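Local coordinates for protein putative pyridoxal phosphate-dependent transferase (Clostridium difficile, PDB 4DQ6) that is a putative pyridoxal phosphate-dependent transferase of the class I and II aminotransferase family, with pyridoxal-5'-phosphate bound in a two-chain assembly, at residues R272-C275 with F276-V279; Y155-I158 with E159-K163; F305-K308 with Y309-N313; V12-S15 with N16-S19; H216-M219 with A220-S223. All coordinates share one frame; numbering follows the deposited sequence.

Interaction 1. Residues R272-C275 with F276-V279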
# COMPACT_ATOMS: atom_id res chain seq x y z
N ARG A 272 -6.67 0.18 4.22
CA ARG A 272 -7.25 -1.15 3.87
C ARG A 272 -6.21 -2.13 3.35
O ARG A 272 -5.31 -1.75 2.59
CB ARG A 272 -8.35 -0.99 2.80
CG ARG A 272 -9.51 -0.10 3.16
CD ARG A 272 -10.67 -0.16 2.17
NE ARG A 272 -11.77 0.65 2.65
CZ ARG A 272 -12.64 0.28 3.59
NH1 ARG A 272 -12.59 -0.91 4.17
NH2 ARG A 272 -13.55 1.14 3.97
N ASN A 273 -6.39 -3.43 3.67
CA ASN A 273 -5.68 -4.51 3.00
C ASN A 273 -6.18 -4.54 1.56
O ASN A 273 -7.34 -4.21 1.30
CB ASN A 273 -6.03 -5.87 3.61
CG ASN A 273 -5.40 -6.11 4.96
OD1 ASN A 273 -5.82 -5.53 5.97
ND2 ASN A 273 -4.41 -6.99 5.00
N ASN A 274 -5.31 -4.93 0.63
CA ASN A 274 -5.82 -5.37 -0.69
C ASN A 274 -6.52 -6.70 -0.48
O ASN A 274 -6.38 -7.37 0.51
CB ASN A 274 -4.73 -5.41 -1.77
CG ASN A 274 -3.74 -6.54 -1.57
OD1 ASN A 274 -4.14 -7.70 -1.73
ND2 ASN A 274 -2.46 -6.24 -1.29
N CYS A 275 -7.36 -7.03 -1.42
CA CYS A 275 -8.26 -8.14 -1.18
C CYS A 275 -7.53 -9.45 -1.00
O CYS A 275 -8.08 -10.38 -0.38
CB CYS A 275 -9.30 -8.24 -2.26
SG CYS A 275 -8.73 -8.41 -3.93
N PHE A 276 -6.36 -9.57 -1.61
CA PHE A 276 -5.62 -10.83 -1.56
C PHE A 276 -4.79 -10.96 -0.28
O PHE A 276 -4.69 -12.02 0.31
CB PHE A 276 -4.83 -11.04 -2.83
CG PHE A 276 -5.69 -11.32 -4.03
CD1 PHE A 276 -6.46 -12.48 -4.06
CD2 PHE A 276 -5.77 -10.49 -5.16
CE1 PHE A 276 -7.25 -12.81 -5.14
CE2 PHE A 276 -6.61 -10.80 -6.26
CZ PHE A 276 -7.34 -12.01 -6.24
N SER A 277 -4.12 -9.89 0.11
CA SER A 277 -3.46 -9.85 1.38
C SER A 277 -4.38 -10.25 2.55
O SER A 277 -3.98 -10.96 3.48
CB SER A 277 -2.93 -8.40 1.55
OG SER A 277 -2.70 -8.01 2.83
N LEU A 278 -5.62 -9.76 2.50
CA LEU A 278 -6.56 -10.04 3.58
C LEU A 278 -6.74 -11.53 3.79
O LEU A 278 -6.61 -12.04 4.91
CB LEU A 278 -7.94 -9.48 3.26
CG LEU A 278 -8.89 -9.54 4.45
CD1 LEU A 278 -8.65 -8.27 5.30
CD2 LEU A 278 -10.34 -9.59 3.99
N VAL A 279 -7.02 -12.22 2.70
CA VAL A 279 -7.31 -13.65 2.83
C VAL A 279 -6.08 -14.49 3.06
O VAL A 279 -6.12 -15.48 3.79
CB VAL A 279 -8.16 -14.22 1.65
CG1 VAL A 279 -9.50 -13.50 1.48
CG2 VAL A 279 -7.33 -14.31 0.39
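N273 and N274 reach forward from a loop to the first turn of helix 275-287, where they meet F276, S277 and L278. The N273 side chain crosses L278 near its start and ends on S277. Its CB lies 3.9 Å from L278 CD1. CG is equally close to that methyl, and the two side chains cross at about a right angle. At the tip, ND2 donates to S277 OG at 2.9 Å, with the hydroxyl close to the amide plane. S277 OG is also hydrogen-bonded to Q246 O. ND2 is also hydrogen-bonded to Y72 OH, while OD1 takes a hydrogen bond from R68 NH2. With partners at both ends, the amide is fixed in its rotation.

N274 works differently. Its CG sits between the backbone N and the carbonyl carbon (chi1 71°), which folds OD1 over the start of the helix. There OD1 accepts from S277 N at 2.9 Å in a nearly straight bond (173° at the hydrogen). The donor stands well above the carbonyl plane. A second, weak bond comes from F276 N. N274 ND2 turns to L245 O. The backbone adds L278 N to N274 O at 3.2 Å.

C275 SG lies over one face of the F276 ring, 4.1 Å from its centroid and displaced toward the rim. This is a sulfur-aromatic contact. The F276 ring also meets F276 of the second subunit, and C275 and N274 pack on that subunit too. The whole is an asparagine N-cap at a helix start, buried at the dimer interface.

Interaction 2. Residues Y155-I158 with E159-K163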
# COMPACT_ATOMS: atom_id res chain seq x y z
N TYR A 155 26.36 -3.02 25.49
CA TYR A 155 25.51 -2.34 26.44
C TYR A 155 26.18 -1.09 26.97
O TYR A 155 25.49 -0.09 27.20
CB TYR A 155 25.10 -3.27 27.58
CG TYR A 155 24.24 -4.43 27.14
CD1 TYR A 155 22.90 -4.24 26.75
CD2 TYR A 155 24.76 -5.68 27.09
CE1 TYR A 155 22.11 -5.29 26.36
CE2 TYR A 155 23.96 -6.74 26.70
CZ TYR A 155 22.66 -6.52 26.31
OH TYR A 155 21.87 -7.58 25.96
N GLU A 156 27.51 -1.14 27.19
CA GLU A 156 28.28 0.03 27.59
C GLU A 156 28.18 1.11 26.51
O GLU A 156 28.02 2.28 26.83
CB GLU A 156 29.77 -0.33 27.83
CG GLU A 156 30.65 0.80 28.37
CD GLU A 156 32.12 0.40 28.54
OE1 GLU A 156 32.77 0.93 29.46
OE2 GLU A 156 32.61 -0.44 27.75
N ASP A 157 28.30 0.72 25.24
CA ASP A 157 28.27 1.71 24.15
C ASP A 157 26.90 2.38 24.06
O ASP A 157 26.82 3.62 23.88
CB ASP A 157 28.66 1.07 22.82
CG ASP A 157 28.85 2.07 21.73
OD1 ASP A 157 29.80 2.90 21.79
OD2 ASP A 157 28.00 2.06 20.82
N ILE A 158 25.84 1.58 24.22
CA ILE A 158 24.45 2.07 24.22
C ILE A 158 24.29 3.11 25.32
O ILE A 158 23.85 4.25 25.07
CB ILE A 158 23.46 0.96 24.53
CG1 ILE A 158 23.43 -0.05 23.37
CG2 ILE A 158 22.06 1.52 24.67
CD1 ILE A 158 22.56 -1.30 23.59
N GLU A 159 24.69 2.75 26.54
CA GLU A 159 24.69 3.69 27.68
C GLU A 159 25.46 4.97 27.39
O GLU A 159 24.98 6.10 27.71
CB GLU A 159 25.32 3.01 28.89
CG GLU A 159 24.37 2.14 29.68
CD GLU A 159 23.47 2.93 30.63
OE1 GLU A 159 23.52 4.18 30.64
OE2 GLU A 159 22.70 2.28 31.36
N ASN A 160 26.63 4.83 26.77
CA ASN A 160 27.51 5.96 26.50
C ASN A 160 26.91 6.95 25.49
O ASN A 160 27.23 8.13 25.47
CB ASN A 160 28.84 5.46 25.95
CG ASN A 160 29.87 5.21 27.05
OD1 ASN A 160 29.52 5.17 28.23
ND2 ASN A 160 31.12 4.92 26.67
N LYS A 161 26.05 6.44 24.62
CA LYS A 161 25.48 7.22 23.52
C LYS A 161 23.99 7.55 23.71
O LYS A 161 23.40 8.14 22.81
CB LYS A 161 25.67 6.48 22.18
CG LYS A 161 27.10 6.23 21.73
CD LYS A 161 27.16 5.46 20.42
CE LYS A 161 28.57 5.15 19.99
NZ LYS A 161 28.68 4.00 19.05
N ILE A 162 23.42 7.22 24.87
CA ILE A 162 21.96 7.30 25.11
C ILE A 162 21.42 8.72 25.30
O ILE A 162 20.22 8.96 25.06
CB ILE A 162 21.53 6.45 26.34
CG1 ILE A 162 20.09 5.96 26.20
CG2 ILE A 162 21.64 7.23 27.64
CD1 ILE A 162 19.83 4.97 25.10
N LYS A 163 22.26 9.64 25.75
CA LYS A 163 21.71 10.96 26.14
C LYS A 163 20.91 11.61 25.00
O LYS A 163 21.44 11.88 23.89
CB LYS A 163 22.77 11.92 26.67
CG LYS A 163 22.20 13.26 27.21
CD LYS A 163 23.23 14.19 27.83
CE LYS A 163 22.56 15.53 28.10
NZ LYS A 163 23.06 16.17 29.33
O HOH W 1 28.61 3.05 29.54
O HOH W 2 30.72 4.82 23.20
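From Y155 the backbone runs as a short helix, with E159 N bonded to Y155 O and N160 N to E156 O, and an i to i+3 bond from K161 N to I158 O. The bond from K161 N to D157 O is weak.

The main side-chain contact spans one turn, from D157 to K161. CG of D157 lies anti to the backbone N (chi1 -171°), which swings the carboxylate along the helix toward K161. The lysine chain stays extended beyond CG and comes to the carboxylate at an oblique angle. Its NZ meets D157 OD2 at 2.7 Å, on the syn lone pair, in a salt bridge. The second oxygen, D157 OD1, is held only weakly by NZ at 3.2 Å. K161 CE also lies close, 3.1 Å from D157 OD1. Both charged groups have further partners: D157 OD2 is hydrogen-bonded to S141 OG, and K161 NZ donates to I140 O. A water donates to D157 OD1 as well.

On the buried side, I158 CG2 touches I162 CD1 at 4.1 Å. I158 also packs on M118 of strand 116-119 and on L189 and I192 of helix 183-195. E159 is held by H196, whose NE2 bonds to its OE1.

The chemistry is thus that of an intrahelical i to i+4 ion pair that is not isolated. Through I140 and S141 it ties the helix to strand 137-140 and the residue after it. The S141 and water contacts would probably favour a charged D157.

Interaction 3. Residues F305-K308 with Y309-N313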
# COMPACT_ATOMS: atom_id res chain seq x y z
N PHE A 305 24.14 -27.90 5.67
CA PHE A 305 24.82 -28.27 4.42
C PHE A 305 25.79 -27.17 3.98
O PHE A 305 26.95 -27.45 3.64
CB PHE A 305 23.81 -28.60 3.32
CG PHE A 305 24.41 -28.65 1.96
CD1 PHE A 305 25.02 -29.82 1.53
CD2 PHE A 305 24.44 -27.53 1.13
CE1 PHE A 305 25.60 -29.89 0.28
CE2 PHE A 305 25.02 -27.60 -0.12
CZ PHE A 305 25.62 -28.77 -0.53
N ALA A 306 25.33 -25.91 4.04
CA ALA A 306 26.15 -24.80 3.60
C ALA A 306 27.36 -24.60 4.46
O ALA A 306 28.43 -24.32 3.97
CB ALA A 306 25.33 -23.52 3.51
N ILE A 307 27.18 -24.70 5.76
CA ILE A 307 28.29 -24.51 6.68
C ILE A 307 29.31 -25.63 6.52
O ILE A 307 30.49 -25.37 6.47
CB ILE A 307 27.79 -24.39 8.13
CG1 ILE A 307 27.06 -23.08 8.29
CG2 ILE A 307 28.93 -24.46 9.13
CD1 ILE A 307 26.30 -22.97 9.58
N LYS A 308 28.84 -26.87 6.38
CA LYS A 308 29.76 -27.99 6.12
C LYS A 308 30.52 -27.78 4.80
O LYS A 308 31.75 -27.93 4.74
CB LYS A 308 28.96 -29.29 6.13
CG LYS A 308 29.77 -30.56 5.83
CD LYS A 308 28.91 -31.81 5.91
CE LYS A 308 29.46 -32.92 5.01
NZ LYS A 308 30.77 -33.38 5.54
N TYR A 309 29.80 -27.37 3.75
CA TYR A 309 30.41 -27.12 2.46
C TYR A 309 31.47 -26.03 2.54
O TYR A 309 32.58 -26.22 2.07
CB TYR A 309 29.38 -26.74 1.41
CG TYR A 309 29.91 -26.76 0.03
CD1 TYR A 309 30.61 -25.69 -0.52
CD2 TYR A 309 29.68 -27.88 -0.78
CE1 TYR A 309 31.11 -25.75 -1.84
CE2 TYR A 309 30.19 -27.93 -2.06
CZ TYR A 309 30.86 -26.86 -2.59
OH TYR A 309 31.38 -26.91 -3.85
N ILE A 310 31.16 -24.92 3.22
CA ILE A 310 32.11 -23.81 3.35
C ILE A 310 33.35 -24.26 4.15
O ILE A 310 34.49 -23.99 3.75
CB ILE A 310 31.49 -22.55 4.03
CG1 ILE A 310 30.44 -21.87 3.13
CG2 ILE A 310 32.56 -21.53 4.41
CD1 ILE A 310 29.45 -21.00 3.88
N ASN A 311 33.13 -24.96 5.25
CA ASN A 311 34.23 -25.38 6.10
C ASN A 311 35.14 -26.39 5.43
O ASN A 311 36.36 -26.39 5.63
CB ASN A 311 33.70 -25.92 7.45
CG ASN A 311 33.11 -24.84 8.35
OD1 ASN A 311 33.34 -23.62 8.21
ND2 ASN A 311 32.32 -25.29 9.30
N GLU A 312 34.57 -27.24 4.60
CA GLU A 312 35.34 -28.23 3.84
C GLU A 312 36.00 -27.66 2.58
O GLU A 312 37.17 -27.97 2.25
CB GLU A 312 34.43 -29.44 3.55
CG GLU A 312 34.11 -30.16 4.86
CD GLU A 312 33.28 -31.42 4.73
OE1 GLU A 312 32.89 -31.81 3.59
OE2 GLU A 312 33.01 -32.00 5.82
N ASN A 313 35.27 -26.81 1.85
CA ASN A 313 35.71 -26.39 0.51
C ASN A 313 36.21 -24.96 0.42
O ASN A 313 36.95 -24.63 -0.49
CB ASN A 313 34.61 -26.64 -0.50
CG ASN A 313 34.19 -28.09 -0.55
OD1 ASN A 313 35.00 -28.95 -0.91
ND2 ASN A 313 33.00 -28.37 -0.12
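The torsions of K308 carry its amine to E312: CG lies anti to the backbone N (chi1 178°), the chain runs out from the helix, and a bend at chi4 (67°) turns NZ to the carboxylate. The E312 chain is extended beyond CG. The result is an i to i+4 salt bridge on helix 289-313, a classic pairing along one helix face.

K308 NZ lies 2.6 Å from E312 OE2, on the syn side and 23° out of the carboxylate plane. OE1 of E312 is farther from NZ, at 3.3 Å. The aliphatic part of the lysine joins in: K308 CG is 3.5 Å from E312 OE2. Both residues are exposed, so the pair sits at the surface.

Another face of the helix carries F305 and Y309. Their side chains lie side by side and point the same way, with F305 CZ 4.2 Å from Y309 CD2. Both rings pack on L383 of helix 376-390, and Y309 OH bonds to K387 NZ. A306 and I310 turn to L328 of strand 327-331. The backbone bonds are regular from F305 to E312.

I307 CG2 meets N311 ND2 at 3.5 Å. At the end of the helix N313 folds back: its ND2 lies 3.2 Å above the plane of the Y309 ring, over its centre, and donates weakly to Y309 O.

Interaction 4. Residues V12-S15 with N16-S19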
# COMPACT_ATOMS: atom_id res chain seq x y z
N VAL A 12 11.67 -23.96 -9.11
CA VAL A 12 10.54 -23.14 -9.61
C VAL A 12 11.16 -21.88 -10.23
O VAL A 12 11.55 -20.93 -9.55
CB VAL A 12 9.45 -22.80 -8.53
CG1 VAL A 12 8.13 -22.47 -9.19
CG2 VAL A 12 9.22 -23.96 -7.56
N ASP A 13 11.29 -21.91 -11.55
CA ASP A 13 11.92 -20.82 -12.26
C ASP A 13 10.99 -19.61 -12.08
O ASP A 13 9.77 -19.70 -12.13
CB ASP A 13 12.14 -21.19 -13.73
CG ASP A 13 12.68 -20.03 -14.57
OD1 ASP A 13 13.88 -19.66 -14.44
OD2 ASP A 13 11.88 -19.50 -15.38
N ARG A 14 11.61 -18.50 -11.74
CA ARG A 14 10.86 -17.29 -11.51
C ARG A 14 11.16 -16.23 -12.54
O ARG A 14 10.81 -15.07 -12.36
CB ARG A 14 11.18 -16.77 -10.13
CG ARG A 14 10.58 -17.55 -8.99
CD ARG A 14 11.13 -17.02 -7.70
NE ARG A 14 10.42 -15.82 -7.25
CZ ARG A 14 10.80 -15.06 -6.23
NH1 ARG A 14 11.94 -15.34 -5.60
NH2 ARG A 14 10.09 -14.00 -5.84
N SER A 15 11.74 -16.64 -13.68
CA SER A 15 12.03 -15.71 -14.76
C SER A 15 10.75 -15.01 -15.28
O SER A 15 10.89 -13.93 -15.84
CB SER A 15 12.73 -16.44 -15.93
OG SER A 15 11.75 -17.24 -16.58
N ASN A 16 9.57 -15.65 -15.16
CA ASN A 16 8.24 -15.17 -15.59
C ASN A 16 7.38 -14.53 -14.48
O ASN A 16 6.22 -14.17 -14.71
CB ASN A 16 7.43 -16.36 -16.19
CG ASN A 16 6.97 -17.42 -15.14
OD1 ASN A 16 7.56 -17.58 -14.06
ND2 ASN A 16 5.93 -18.19 -15.51
N ASN A 17 7.93 -14.51 -13.28
CA ASN A 17 7.20 -14.26 -12.01
C ASN A 17 7.33 -12.79 -11.54
O ASN A 17 6.99 -12.53 -10.39
CB ASN A 17 7.79 -15.30 -11.00
CG ASN A 17 7.18 -15.31 -9.61
OD1 ASN A 17 7.92 -15.23 -8.61
ND2 ASN A 17 5.87 -15.49 -9.49
N PHE A 18 7.84 -11.87 -12.39
CA PHE A 18 7.86 -10.46 -12.04
C PHE A 18 8.57 -10.26 -10.70
O PHE A 18 8.14 -9.48 -9.82
CB PHE A 18 6.41 -9.89 -11.96
CG PHE A 18 5.56 -10.17 -13.20
CD1 PHE A 18 5.74 -9.39 -14.32
CD2 PHE A 18 4.63 -11.20 -13.24
CE1 PHE A 18 4.98 -9.61 -15.46
CE2 PHE A 18 3.87 -11.45 -14.39
CZ PHE A 18 4.05 -10.64 -15.51
N SER A 19 9.70 -10.96 -10.54
CA SER A 19 10.40 -11.04 -9.29
C SER A 19 11.57 -10.06 -9.28
O SER A 19 12.41 -10.11 -10.16
CB SER A 19 10.99 -12.45 -9.12
OG SER A 19 11.96 -12.48 -8.06
O HOH W 3 7.36 -13.35 -6.79
O HOH W 4 11.12 -12.35 -12.62
O HOH W 5 9.05 -11.72 -15.03
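R14 and N17 cross obliquely, with the guanidinium and amide planes 58° apart. The amide therefore brings its oxygen to the guanidinium edge and does not stack on it. R14 NE donates to N17 OD1 at 2.9 Å in a nearly straight bond, and OD1 lies in the guanidinium plane. A bend at chi3 (82°) turns the arginine head into this position. One water also sits at this edge, 3.0 Å from R14 NH2 and close to N17 OD1.

S19 approaches from another direction. Its OG stands over the centre of one guanidinium face, 3.3 Å from R14 NH2, with poor geometry for a hydrogen bond. OG caps W22 N at the N-cap of helix 20-23. R14 NH1 makes salt bridges with D41 and D43.

The chain here is a type I beta turn from R14 to N17, closed by N17 N to R14 O at 3.1 Å. A second water links R14 O to S19 N, and a third links S15 O to F18 N. Before the turn, S15 OG bonds to D13 OD2 at 2.6 Å. N17 ND2 reaches the second subunit, where it bonds to Q60 OE1 and I62 O.

Interaction 5. Residues H216-M219 with A220-S223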
# COMPACT_ATOMS: atom_id res chain seq x y z
N HIS A 216 11.98 -17.37 19.91
CA HIS A 216 11.67 -15.97 19.83
C HIS A 216 10.99 -15.47 21.08
O HIS A 216 9.97 -16.04 21.52
CB HIS A 216 10.81 -15.65 18.62
CG HIS A 216 10.51 -14.22 18.48
ND1 HIS A 216 11.46 -13.32 18.11
CD2 HIS A 216 9.35 -13.50 18.72
CE1 HIS A 216 10.91 -12.08 18.14
NE2 HIS A 216 9.64 -12.18 18.56
N ILE A 217 11.50 -14.36 21.61
CA ILE A 217 10.89 -13.63 22.74
C ILE A 217 10.52 -12.22 22.28
O ILE A 217 11.42 -11.41 22.03
CB ILE A 217 11.91 -13.47 23.89
CG1 ILE A 217 12.51 -14.81 24.30
CG2 ILE A 217 11.29 -12.73 25.06
CD1 ILE A 217 11.53 -15.85 24.76
N PRO A 218 9.24 -11.89 22.14
CA PRO A 218 8.86 -10.54 21.81
C PRO A 218 9.33 -9.66 22.96
O PRO A 218 9.03 -9.93 24.13
CB PRO A 218 7.33 -10.63 21.64
CG PRO A 218 7.10 -12.09 21.38
CD PRO A 218 8.10 -12.80 22.16
N MET A 219 9.96 -8.55 22.61
CA MET A 219 10.39 -7.66 23.65
C MET A 219 9.26 -7.20 24.55
O MET A 219 9.39 -7.10 25.78
CB MET A 219 11.07 -6.46 22.99
CG MET A 219 11.42 -5.30 23.91
SD MET A 219 12.64 -5.63 25.22
CE MET A 219 14.11 -4.97 24.43
N ALA A 220 8.14 -6.87 23.94
CA ALA A 220 6.99 -6.37 24.69
C ALA A 220 6.36 -7.42 25.60
O ALA A 220 5.55 -7.06 26.46
CB ALA A 220 5.92 -5.90 23.70
N SER A 221 6.71 -8.69 25.43
CA SER A 221 6.08 -9.80 26.15
C SER A 221 6.71 -10.07 27.53
O SER A 221 6.21 -10.87 28.32
CB SER A 221 6.15 -11.10 25.32
OG SER A 221 7.45 -11.69 25.34
N ILE A 222 7.84 -9.42 27.79
CA ILE A 222 8.67 -9.77 28.96
C ILE A 222 8.08 -9.30 30.30
O ILE A 222 8.17 -10.02 31.31
CB ILE A 222 10.10 -9.25 28.78
CG1 ILE A 222 10.72 -10.00 27.60
CG2 ILE A 222 10.96 -9.44 30.06
CD1 ILE A 222 12.08 -9.43 27.21
N SER A 223 7.45 -8.15 30.27
CA SER A 223 6.82 -7.56 31.46
C SER A 223 5.81 -6.51 31.05
O SER A 223 5.82 -5.99 29.93
CB SER A 223 7.88 -6.93 32.35
OG SER A 223 8.40 -5.72 31.82
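The turn from P218 to S221 leads out of a loop into the helix at 224-228, which S223 caps through F226 N. It lies beside the large mixed sheet of the family's main domain. Backbone angles at 220-222 are helix-like, but the bonding pattern of a helix is not formed.

P218 O is the hub. It accepts twice from S221. S221 OG donates to it at 2.7 Å, in the carbonyl plane and on a lone pair. S221 N donates at 2.9 Å from well above that plane, 58° out of it. The two bonds therefore use different parts of one oxygen. The hydroxyl gets there because OG sits between the backbone N and the carbonyl carbon of S221 (chi1 76°), pointing back over the turn. This also sets OG 3.4 Å from P218 CD, so the proline ring lies beside the hydroxyl. The next bond, I222 N to M219 O, is weak at 3.4 Å.

The apolar part is carried by I222, which crosses I217 at about a right angle. The M219 chain packs on L186 and L189 of helix 183-195 and on T230 of strand 230-234, and I217 and I222 also touch L186. A220 faces T230 and T232. I217 CG2 meets I222 CG1 at 3.8 Å, while M219 SD lies 4.3 Å from I222 CD1.

Overall arrangement
The five contacts are spread over the chain, and within one chain none touches another. Interactions 2 and 5 come nearest, with about 8 Å between nearest atoms; both pack on helix 183-195, through L189 among others. Interactions 1 and 4 form a second group, about 13 Å apart at their nearest atoms. Both touch the second subunit, and they meet across the dimer, where F18 of one chain packs on L278 of the other. Interaction 3 stands apart, on helix 289-313 with helix 376-390. None lines the pyridoxal-5'-phosphate pocket. The side chain of S277 is about 11 Å from a bound pyridoxal-5'-phosphate, R14 about 13 Å and M219 about 14 Å.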